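Local atomic coordinates of angiotensin-converting enzyme (Anopheles gambiae, PDB entry 6S1Z), a protein that probably acts as a zinc-dependent dipeptidyl carboxypeptidase, cleaving dipeptides from the C-terminal ends of peptide substrates, and binds the inhibitor fosinoprilat. Residues A[256-261]-A[425-430]. Residues are numbered along the deposited sequence; the frame is centred on the assembly and turned at random.
Sequences TWDNIA and GVTKLV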
ATOM      1  N   THR A 256       6.934  -7.822  -0.803  1.00 47.46           N
ATOM      2  CA  THR A 256       6.185  -9.063  -0.697  1.00 42.20           C
ATOM      3  C   THR A 256       6.933 -10.138  -1.467  1.00 27.44           C
ATOM      4  O   THR A 256       7.425  -9.891  -2.572  1.00 29.63           O
ATOM      5  CB  THR A 256       4.756  -8.928  -1.244  1.00 55.83           C
ATOM      6  OG1 THR A 256       4.796  -8.574  -2.631  1.00 57.68           O
ATOM      7  CG2 THR A 256       3.980  -7.870  -0.469  1.00 51.42           C
ATOM      8  N   TRP A 257       7.026 -11.325  -0.873  1.00 40.33           N
ATOM      9  CA  TRP A 257       7.730 -12.448  -1.479  1.00 34.79           C
ATOM     10  C   TRP A 257       6.763 -13.499  -2.009  1.00 55.87           C
ATOM     11  O   TRP A 257       7.140 -14.663  -2.169  1.00 58.84           O
ATOM     12  CB  TRP A 257       8.694 -13.073  -0.470  1.00 61.68           C
ATOM     13  CG  TRP A 257       9.552 -12.075   0.266  1.00 51.43           C
ATOM     14  CD1 TRP A 257       9.768 -10.766  -0.067  1.00 52.34           C
ATOM     15  CD2 TRP A 257      10.302 -12.310   1.464  1.00 47.14           C
ATOM     16  NE1 TRP A 257      10.602 -10.175   0.849  1.00 52.57           N
ATOM     17  CE2 TRP A 257      10.946 -11.101   1.799  1.00 67.07           C
ATOM     18  CE3 TRP A 257      10.492 -13.426   2.284  1.00 37.51           C
ATOM     19  CZ2 TRP A 257      11.767 -10.978   2.918  1.00 37.94           C
ATOM     20  CZ3 TRP A 257      11.308 -13.299   3.398  1.00 52.21           C
ATOM     21  CH2 TRP A 257      11.934 -12.085   3.703  1.00 38.21           C
ATOM     22  N   ASP A 258       5.516 -13.106  -2.280  1.00 60.95           N
ATOM     23  CA  ASP A 258       4.512 -14.070  -2.717  1.00 59.61           C
ATOM     24  C   ASP A 258       4.927 -14.757  -4.011  1.00 50.35           C
ATOM     25  O   ASP A 258       4.677 -15.954  -4.195  1.00 57.72           O
ATOM     26  CB  ASP A 258       3.161 -13.372  -2.888  1.00 42.74           C
ATOM     27  CG  ASP A 258       3.242 -12.156  -3.790  1.00 75.17           C
ATOM     28  OD1 ASP A 258       3.423 -12.334  -5.015  1.00 69.49           O
ATOM     29  OD2 ASP A 258       3.125 -11.023  -3.276  1.00 71.25           O
ATOM     30  N   ASN A 259       5.578 -14.022  -4.916  1.00 44.38           N
ATOM     31  CA  ASN A 259       5.925 -14.576  -6.218  1.00 35.08           C
ATOM     32  C   ASN A 259       6.920 -15.727  -6.132  1.00 41.01           C
ATOM     33  O   ASN A 259       7.176 -16.373  -7.154  1.00 32.99           O
ATOM     34  CB  ASN A 259       6.493 -13.479  -7.121  1.00 56.94           C
ATOM     35  CG  ASN A 259       5.466 -12.419  -7.469  1.00 50.60           C
ATOM     36  OD1 ASN A 259       4.276 -12.709  -7.591  1.00 51.33           O
ATOM     37  ND2 ASN A 259       5.920 -11.182  -7.633  1.00 70.20           N
ATOM     38  N   ILE A 260       7.491 -15.995  -4.957  1.00 60.78           N
ATOM     39  CA  ILE A 260       8.387 -17.126  -4.761  1.00 62.59           C
ATOM     40  C   ILE A 260       7.876 -18.078  -3.685  1.00 48.97           C
ATOM     41  O   ILE A 260       8.592 -18.997  -3.285  1.00 57.77           O
ATOM     42  CB  ILE A 260       9.825 -16.663  -4.443  1.00 58.02           C
ATOM     43  CG1 ILE A 260       9.859 -15.675  -3.270  1.00 57.84           C
ATOM     44  CG2 ILE A 260      10.463 -16.033  -5.669  1.00 52.51           C
ATOM     45  CD1 ILE A 260       9.734 -16.324  -1.910  1.00 56.14           C
ATOM     46  N   ALA A 261       6.644 -17.879  -3.210  1.00 58.81           N
ATOM     47  CA  ALA A 261       6.085 -18.770  -2.197  1.00 54.47           C
ATOM     48  C   ALA A 261       6.092 -20.216  -2.673  1.00 53.90           C
ATOM     49  O   ALA A 261       6.446 -21.127  -1.916  1.00 83.61           O
ATOM     50  CB  ALA A 261       4.665 -18.334  -1.838  1.00 52.39           C
ATOM     51  N   GLY A 425       2.565 -15.680   5.142  1.00 60.98           N
ATOM     52  CA  GLY A 425       3.731 -15.042   5.721  1.00 60.20           C
ATOM     53  C   GLY A 425       4.600 -14.362   4.684  1.00 49.49           C
ATOM     54  O   GLY A 425       4.852 -13.156   4.769  1.00 34.35           O
ATOM     55  N   VAL A 426       5.064 -15.128   3.693  1.00 29.24           N
ATOM     56  CA  VAL A 426       5.881 -14.569   2.623  1.00 41.55           C
ATOM     57  C   VAL A 426       5.123 -13.572   1.762  1.00 58.39           C
ATOM     58  O   VAL A 426       5.738 -12.887   0.936  1.00 63.85           O
ATOM     59  CB  VAL A 426       6.442 -15.694   1.728  1.00 40.25           C
ATOM     60  CG1 VAL A 426       7.334 -16.618   2.541  1.00 60.57           C
ATOM     61  CG2 VAL A 426       5.310 -16.474   1.078  1.00 55.89           C
ATOM     62  N   THR A 427       3.806 -13.475   1.931  1.00 53.64           N
ATOM     63  CA  THR A 427       2.984 -12.526   1.193  1.00 46.72           C
ATOM     64  C   THR A 427       2.696 -11.261   1.995  1.00 29.33           C
ATOM     65  O   THR A 427       2.906 -10.152   1.495  1.00 40.82           O
ATOM     66  CB  THR A 427       1.662 -13.186   0.778  1.00 50.36           C
ATOM     67  OG1 THR A 427       1.924 -14.270  -0.122  1.00 46.30           O
ATOM     68  CG2 THR A 427       0.740 -12.178   0.104  1.00 42.21           C
ATOM     69  N   LYS A 428       2.228 -11.407   3.235  1.00 29.02           N
ATOM     70  CA  LYS A 428       1.753 -10.279   4.025  1.00 47.98           C
ATOM     71  C   LYS A 428       2.613  -9.960   5.239  1.00 54.81           C
ATOM     72  O   LYS A 428       2.684  -8.793   5.631  1.00 58.02           O
ATOM     73  CB  LYS A 428       0.316 -10.537   4.500  1.00 60.12           C
ATOM     74  CG  LYS A 428      -0.670 -10.812   3.370  1.00 72.37           C
ATOM     75  CD  LYS A 428      -2.105 -10.903   3.878  1.00 79.72           C
ATOM     76  CE  LYS A 428      -2.681  -9.534   4.215  1.00 94.34           C
ATOM     77  NZ  LYS A 428      -2.746  -8.635   3.027  1.00104.96           N
ATOM     78  N   LEU A 429       3.260 -10.954   5.850  1.00 42.97           N
ATOM     79  CA  LEU A 429       4.036 -10.694   7.059  1.00 59.55           C
ATOM     80  C   LEU A 429       5.287  -9.883   6.745  1.00 59.78           C
ATOM     81  O   LEU A 429       5.580  -8.888   7.418  1.00 46.41           O
ATOM     82  CB  LEU A 429       4.411 -12.009   7.742  1.00 57.95           C
ATOM     83  CG  LEU A 429       5.295 -11.865   8.985  1.00 51.46           C
ATOM     84  CD1 LEU A 429       4.628 -10.966  10.017  1.00 40.36           C
ATOM     85  CD2 LEU A 429       5.612 -13.228   9.580  1.00 64.10           C
ATOM     86  N   VAL A 430       6.038 -10.295   5.722  1.00 45.61           N
ATOM     87  CA  VAL A 430       7.263  -9.609   5.348  1.00 41.25           C
ATOM     88  C   VAL A 430       7.014  -8.171   4.918  1.00 43.30           C
ATOM     89  O   VAL A 430       7.966  -7.397   4.788  1.00 50.63           O
ATOM     90  CB  VAL A 430       7.977 -10.388   4.223  1.00 41.57           C
ATOM     91  CG1 VAL A 430       8.172 -11.843   4.629  1.00 32.29           C
ATOM     92  CG2 VAL A 430       7.192 -10.294   2.925  1.00 47.05           C
TER
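The indole of Trp257 lies against Val430, and the evidence for a CH-pi contact is direct: CG1 of Val430 stands 3.6 Å from the centroid of the Trp257 six-membered ring, only 10° off its normal. With chi1 of Val430 at -53°, CG1 is anti to the carbonyl carbon and reaches the benzo half, while CG2 passes near the pyrrole half, 4.0 Å from Trp257 CG. The apolar contact continues at the other end, where Ala261 CB meets Val426 CG2 at 3.5 Å. Helix 204-233 adds Val225 against Trp257 and Leu221 against Val426.

One backbone hydrogen bond joins the segments, from Trp257 N to Val426 O at 2.7 Å. The donor lies almost on the extended C=O line, yet the hydrogen bond is bent, with an N-H...O angle of 136°. The acceptor sits where the helix widens into a pi-type turn at 425-429.

Polar side chains bond within their own segments or close by. Thr256 OG1 donates to Asp258 OD2 from above the carboxylate plane, and Thr427 OG1, which lies 3.2 Å from Asp258 CB, is bonded to Arg423 O.

The chemistry implies that one main-chain bond and apolar packing hold the loop against the C-terminal part of helix 414-429 and against Val430, a buried arrangement beside the inhibitor site, with the Thr256 side chain about 5 Å from fosinoprilat.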